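Local coordinates for GDSL-like protein (Roseburia intestinalis L1-82, PDB 6HFZ), which acts as a two-domain esterase on acetylated mannans, removing acetyl groups from these plant polysaccharides in a gut bacterium, at residues A[142-147]-A[190-195]; A[303-308]-A[347-352]. All coordinates share one frame; numbering follows the deposited sequence.

In the fold
The two contacts sit in different domains, their centres about 35 Å apart and their nearest atoms about 25 Å apart, so neither touches the other. Contact 1 comes first along the chain and closes before contact 2 opens. It joins two loops of the SGNH-hydrolase part: 142-147 follows strand 136-141 of the mixed, mostly parallel sheet, and 190-195 runs into helix 196-215. Contact 2 lies in the all-beta part that follows, where strands 303-308 and 342-352 are neighbours inside a five-stranded antiparallel sheet. Contact 1 thus holds two residues of the probable catalytic triad, while contact 2 lies within the all-beta domain of this two-domain esterase.

Contact 1 of 2, residues A[142-147]-A[190-195]; sequences NVFYNN and DDLHPN. With ACT (acetate ion), chain E.
Tyr-145 N donates to Asp-191 O at 2.8 Å, an almost straight bond (177°) lying in the carbonyl plane, and it joins two loops that have no regular secondary structure. A water makes a second bridge, donating to Val-143 O and Leu-192 O. Leu-192 runs alongside Phe-144 in the same direction; CD1 of the leucine sits over one face of the phenyl ring, 4.1 Å from its centroid and displaced toward the rim, a CH-pi contact. The carboxylate of Asp-191 passes Asn-146 CB, with OD2 at 3.8 Å, but its charge is met by Arg-185 in a salt bridge. In the SGNH-hydrolase fold the loop holding 190-195 carries the Asp and His of the catalytic triad, and Asp-190 and His-193 probably fill those roles with Ser-41. His-193 ND1 donates to Asp-190 OD2 at 2.6 Å, in the plane of the imidazole, while Asp-190 OD1 accepts from Leu-192 N, an Asx turn, and on its syn lone pair from His-193 N. Leu-192 CG, anti to the backbone N (chi1 172°), lies over the centre of one imidazole face. His-193 NE2 donates at 2.8 Å to the O of an acetate, probably from the crystallisation liquor, which Asn-110, Gly-81 and Ser-41 also hold. An alanine in place of His-193 would probably leave Asp-190 OD2 without its imidazole mate and the acetate one donor short.

Contact 2 of 2, residues A[303-308]-A[347-352]; sequences VAEIIV and EVRLTE
Glu-305 and Arg-349, like Ile-307 and Glu-347, pair through the backbone in both directions, their strands antiparallel; Ile-307 N, for one, reaches Glu-347 O at 2.9 Å. At the other end the pattern breaks: Val-303 O accepts Thr-351 N at 2.9 Å and Glu-352 N at 3.2 Å, both from the same face of its carbonyl plane, while Val-303 N returns a bond to Glu-352 O. Two residues facing one make this a classic beta bulge, in an antiparallel sheet where strand 316-319 flanks 303-308 and strand 279-286 flanks 342-352. Thr-351 OG1 lies between the backbone N and the carbonyl carbon (chi1 62°) and adds a weak bond to Val-303 O. Apolar contacts occupy the face of Ile-306 and Val-348, where Ile-306 CD1 meets Val-348 CG2 at 3.9 Å; Ala-304 CB touches Leu-350 CD1, also at 3.9 Å, and strand 361-370 packs on Ala-304, Val-348 and Leu-350. On the face of Val-303, Glu-305 and Glu-352 the contacts are van der Waals: Glu-305 crosses Thr-351 at about a right angle, its CD 3.6 Å from the methyl CG2, and Glu-352 runs extended alongside Val-303, CB to CB 3.8 Å. The polar end of Glu-352 turns to Arg-317, with OE1 in a salt bridge.

Contact 1 of 2, residues A[142-147]-A[190-195]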
loop_
_atom_site.group_PDB
_atom_site.type_symbol
_atom_site.label_atom_id
_atom_site.label_comp_id
_atom_site.label_asym_id
_atom_site.label_seq_id
_atom_site.Cartn_x
_atom_site.Cartn_y
_atom_site.Cartn_z
ATOM N N ASN A 142 -7.479 -9.096 -3.345
ATOM C CA ASN A 142 -7.156 -9.711 -4.636
ATOM C C ASN A 142 -6.509 -11.072 -4.357
ATOM O O ASN A 142 -6.412 -11.481 -3.169
ATOM C CB ASN A 142 -6.313 -8.756 -5.473
ATOM C CG ASN A 142 -7.188 -7.724 -6.162
ATOM O OD1 ASN A 142 -8.080 -8.093 -6.922
ATOM N ND2 ASN A 142 -6.994 -6.448 -5.865
ATOM N N VAL A 143 -6.185 -11.808 -5.421
ATOM C CA VAL A 143 -5.652 -13.151 -5.277
ATOM C C VAL A 143 -4.620 -13.382 -6.396
ATOM O O VAL A 143 -4.760 -12.843 -7.505
ATOM C CB VAL A 143 -6.827 -14.160 -5.316
ATOM C CG1 VAL A 143 -7.451 -14.202 -6.715
ATOM C CG2 VAL A 143 -6.437 -15.556 -4.859
ATOM N N PHE A 144 -3.629 -14.243 -6.141
ATOM C CA PHE A 144 -2.721 -14.754 -7.139
ATOM C C PHE A 144 -3.443 -15.871 -7.915
ATOM O O PHE A 144 -3.959 -16.789 -7.294
ATOM C CB PHE A 144 -1.472 -15.310 -6.451
ATOM C CG PHE A 144 -0.457 -14.272 -6.074
ATOM C CD1 PHE A 144 0.504 -13.888 -6.995
ATOM C CD2 PHE A 144 -0.490 -13.657 -4.836
ATOM C CE1 PHE A 144 1.461 -12.950 -6.660
ATOM C CE2 PHE A 144 0.458 -12.698 -4.512
ATOM C CZ PHE A 144 1.418 -12.346 -5.426
ATOM N N TYR A 145 -3.441 -15.816 -9.260
ATOM C CA TYR A 145 -4.197 -16.802 -10.072
ATOM C C TYR A 145 -3.358 -18.051 -10.411
ATOM O O TYR A 145 -3.908 -19.037 -10.968
ATOM C CB TYR A 145 -4.821 -16.125 -11.291
ATOM C CG TYR A 145 -5.896 -15.147 -10.919
ATOM C CD1 TYR A 145 -7.134 -15.587 -10.497
ATOM C CD2 TYR A 145 -5.632 -13.787 -10.822
ATOM C CE1 TYR A 145 -8.127 -14.702 -10.088
ATOM C CE2 TYR A 145 -6.594 -12.900 -10.378
ATOM C CZ TYR A 145 -7.849 -13.355 -10.005
ATOM O OH TYR A 145 -8.820 -12.480 -9.564
ATOM N N ASN A 146 -2.056 -18.001 -10.149
ATOM C CA ASN A 146 -1.196 -19.151 -10.398
ATOM C C ASN A 146 -1.420 -20.240 -9.339
ATOM O O ASN A 146 -1.307 -21.438 -9.674
ATOM C CB ASN A 146 0.286 -18.806 -10.410
ATOM C CG ASN A 146 0.719 -18.047 -9.182
ATOM O OD1 ASN A 146 0.120 -17.040 -8.849
ATOM N ND2 ASN A 146 1.765 -18.501 -8.502
ATOM N N ASN A 147 -1.730 -19.830 -8.108
ATOM C CA ASN A 147 -1.844 -20.797 -6.985
ATOM C C ASN A 147 -2.987 -20.531 -5.998
ATOM O O ASN A 147 -3.096 -21.286 -5.018
ATOM C CB ASN A 147 -0.497 -20.881 -6.258
ATOM C CG ASN A 147 -0.116 -19.570 -5.631
ATOM O OD1 ASN A 147 -0.895 -18.629 -5.656
ATOM N ND2 ASN A 147 1.079 -19.496 -5.093
ATOM N N ASP A 190 -0.096 -12.261 -16.304
ATOM C CA ASP A 190 0.993 -12.678 -15.461
ATOM C C ASP A 190 0.533 -13.324 -14.149
ATOM O O ASP A 190 1.369 -13.522 -13.307
ATOM C CB ASP A 190 1.928 -11.524 -15.113
ATOM C CG ASP A 190 1.261 -10.363 -14.394
ATOM O OD1 ASP A 190 0.133 -10.519 -13.912
ATOM O OD2 ASP A 190 1.836 -9.283 -14.440
ATOM N N ASP A 191 -0.771 -13.589 -14.008
ATOM C CA ASP A 191 -1.378 -14.272 -12.863
ATOM C C ASP A 191 -1.447 -13.379 -11.629
ATOM O O ASP A 191 -1.875 -13.836 -10.567
ATOM C CB ASP A 191 -0.646 -15.560 -12.552
ATOM C CG ASP A 191 -0.896 -16.578 -13.628
ATOM O OD1 ASP A 191 -2.014 -16.559 -14.227
ATOM O OD2 ASP A 191 0.038 -17.326 -13.906
ATOM N N LEU A 192 -1.151 -12.089 -11.781
ATOM C CA LEU A 192 -1.265 -11.153 -10.655
ATOM C C LEU A 192 -2.074 -9.924 -11.077
ATOM O O LEU A 192 -3.074 -9.577 -10.434
ATOM C CB LEU A 192 0.142 -10.768 -10.193
ATOM C CG LEU A 192 0.204 -9.647 -9.146
ATOM C CD1 LEU A 192 -0.608 -10.005 -7.905
ATOM C CD2 LEU A 192 1.643 -9.334 -8.756
ATOM N N HIS A 193 -1.613 -9.251 -12.146
ATOM C CA HIS A 193 -2.235 -8.014 -12.632
ATOM C C HIS A 193 -3.372 -8.332 -13.593
ATOM O O HIS A 193 -3.159 -8.998 -14.592
ATOM C CB HIS A 193 -1.217 -7.098 -13.345
ATOM C CG HIS A 193 -0.044 -6.818 -12.470
ATOM N ND1 HIS A 193 1.141 -7.528 -12.584
ATOM C CD2 HIS A 193 0.069 -6.019 -11.381
ATOM C CE1 HIS A 193 1.974 -7.129 -11.620
ATOM N NE2 HIS A 193 1.324 -6.209 -10.852
ATOM N N PRO A 194 -4.620 -7.910 -13.302
ATOM C CA PRO A 194 -5.759 -8.121 -14.203
ATOM C C PRO A 194 -5.650 -7.249 -15.458
ATOM O O PRO A 194 -5.097 -6.161 -15.421
ATOM C CB PRO A 194 -6.996 -7.694 -13.404
ATOM C CG PRO A 194 -6.493 -7.581 -11.975
ATOM C CD PRO A 194 -5.026 -7.208 -12.080
ATOM N N ASN A 195 -6.133 -7.791 -16.572
ATOM C CA ASN A 195 -6.327 -6.995 -17.810
ATOM C C ASN A 195 -7.679 -6.293 -17.710
ATOM O O ASN A 195 -8.272 -6.211 -16.626
ATOM C CB ASN A 195 -6.222 -7.885 -19.049
ATOM C CG ASN A 195 -7.276 -8.961 -19.129
ATOM O OD1 ASN A 195 -8.257 -8.948 -18.384
ATOM N ND2 ASN A 195 -7.065 -9.917 -20.042
HETATM C C ACT E . 1.649 -5.152 -7.431
HETATM O O ACT E . 2.449 -5.469 -8.366
HETATM O OXT ACT E . 1.769 -4.124 -6.758
HETATM C CH3 ACT E . 0.493 -6.028 -7.069
HETATM O O HOH W 1 -4.864 -10.356 -8.443
#

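Contact 2 of 2, residues A[303-308]-A[347-352]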
loop_
_atom_site.group_PDB
_atom_site.type_symbol
_atom_site.label_atom_id
_atom_site.label_comp_id
_atom_site.label_asym_id
_atom_site.label_seq_id
_atom_site.Cartn_x
_atom_site.Cartn_y
_atom_site.Cartn_z
ATOM N N VAL A 303 25.812 -1.007 -4.649
ATOM C CA VAL A 303 25.401 -1.702 -3.445
ATOM C C VAL A 303 25.743 -0.802 -2.273
ATOM O O VAL A 303 26.804 -0.167 -2.283
ATOM C CB VAL A 303 26.093 -3.070 -3.317
ATOM C CG1 VAL A 303 25.666 -3.776 -2.042
ATOM C CG2 VAL A 303 25.840 -3.947 -4.554
ATOM N N ALA A 304 24.828 -0.706 -1.307
ATOM C CA ALA A 304 25.062 0.027 -0.068
ATOM C C ALA A 304 24.898 -0.907 1.129
ATOM O O ALA A 304 24.427 -2.020 0.977
ATOM C CB ALA A 304 24.108 1.192 0.031
ATOM N N GLU A 305 25.214 -0.379 2.309
ATOM C CA GLU A 305 24.934 -1.007 3.581
ATOM C C GLU A 305 24.278 0.046 4.484
ATOM O O GLU A 305 24.535 1.291 4.377
ATOM C CB GLU A 305 26.213 -1.605 4.177
ATOM C CG GLU A 305 27.128 -0.582 4.826
ATOM C CD GLU A 305 28.484 -1.098 5.315
ATOM O OE1 GLU A 305 28.623 -2.351 5.472
ATOM O OE2 GLU A 305 29.413 -0.247 5.498
ATOM N N ILE A 306 23.379 -0.419 5.351
ATOM C CA ILE A 306 22.743 0.398 6.354
ATOM C C ILE A 306 23.113 -0.175 7.742
ATOM O O ILE A 306 23.103 -1.394 7.941
ATOM C CB ILE A 306 21.209 0.457 6.135
ATOM C CG1 ILE A 306 20.542 1.374 7.152
ATOM C CG2 ILE A 306 20.575 -0.921 6.107
ATOM C CD1 ILE A 306 19.161 1.835 6.744
ATOM N N ILE A 307 23.481 0.736 8.648
ATOM C CA ILE A 307 23.970 0.450 9.949
ATOM C C ILE A 307 23.139 1.242 10.946
ATOM O O ILE A 307 22.929 2.440 10.777
ATOM C CB ILE A 307 25.450 0.843 10.057
ATOM C CG1 ILE A 307 26.309 0.061 9.060
ATOM C CG2 ILE A 307 25.945 0.660 11.490
ATOM C CD1 ILE A 307 27.761 0.503 9.032
ATOM N N VAL A 308 22.680 0.572 12.011
ATOM C CA VAL A 308 21.866 1.211 12.999
ATOM C C VAL A 308 22.675 1.226 14.309
ATOM O O VAL A 308 23.165 0.163 14.709
ATOM C CB VAL A 308 20.504 0.510 13.149
ATOM C CG1 VAL A 308 19.669 1.103 14.263
ATOM C CG2 VAL A 308 19.729 0.573 11.850
ATOM N N GLU A 347 22.992 5.126 9.448
ATOM C CA GLU A 347 23.937 5.497 8.452
ATOM C C GLU A 347 23.742 4.588 7.243
ATOM O O GLU A 347 23.600 3.389 7.392
ATOM C CB GLU A 347 25.353 5.402 9.044
ATOM C CG GLU A 347 26.435 5.677 8.014
ATOM C CD GLU A 347 27.859 5.767 8.542
ATOM O OE1 GLU A 347 28.194 5.050 9.535
ATOM O OE2 GLU A 347 28.637 6.564 7.953
ATOM N N VAL A 348 23.774 5.180 6.047
ATOM C CA VAL A 348 23.810 4.423 4.814
ATOM C C VAL A 348 25.093 4.830 4.068
ATOM O O VAL A 348 25.365 6.008 3.972
ATOM C CB VAL A 348 22.545 4.703 3.981
ATOM C CG1 VAL A 348 22.568 3.933 2.674
ATOM C CG2 VAL A 348 21.280 4.395 4.780
ATOM N N ARG A 349 25.843 3.846 3.573
ATOM C CA ARG A 349 27.134 4.059 2.903
ATOM C C ARG A 349 27.190 3.192 1.650
ATOM O O ARG A 349 26.853 2.036 1.709
ATOM C CB ARG A 349 28.275 3.589 3.825
ATOM C CG ARG A 349 29.678 3.928 3.333
ATOM C CD ARG A 349 30.755 3.635 4.411
ATOM N NE ARG A 349 32.109 3.922 3.891
ATOM C CZ ARG A 349 32.745 5.082 4.062
ATOM N NH1 ARG A 349 32.220 6.014 4.831
ATOM N NH2 ARG A 349 33.921 5.299 3.497
ATOM N N LEU A 350 27.755 3.703 0.552
ATOM C CA LEU A 350 27.955 2.875 -0.625
ATOM C C LEU A 350 29.203 2.004 -0.442
ATOM O O LEU A 350 30.239 2.524 -0.014
ATOM C CB LEU A 350 28.097 3.791 -1.842
ATOM C CG LEU A 350 26.876 3.888 -2.758
ATOM C CD1 LEU A 350 25.605 4.201 -2.028
ATOM C CD2 LEU A 350 27.089 4.869 -3.892
ATOM N N THR A 351 29.057 0.705 -0.716
ATOM C CA THR A 351 30.120 -0.320 -0.522
ATOM C C THR A 351 30.629 -0.920 -1.836
ATOM O O THR A 351 31.771 -1.420 -1.855
ATOM C CB THR A 351 29.630 -1.438 0.403
ATOM O OG1 THR A 351 28.514 -2.091 -0.207
ATOM C CG2 THR A 351 29.224 -0.916 1.760
ATOM N N GLU A 352 29.818 -0.939 -2.904
ATOM C CA GLU A 352 30.244 -1.458 -4.234
ATOM C C GLU A 352 29.726 -0.510 -5.330
ATOM O O GLU A 352 28.589 -0.031 -5.271
ATOM C CB GLU A 352 29.740 -2.884 -4.523
ATOM C CG GLU A 352 30.007 -3.898 -3.409
ATOM C CD GLU A 352 29.405 -5.284 -3.636
ATOM O OE1 GLU A 352 29.059 -5.969 -2.627
ATOM O OE2 GLU A 352 29.289 -5.695 -4.827
#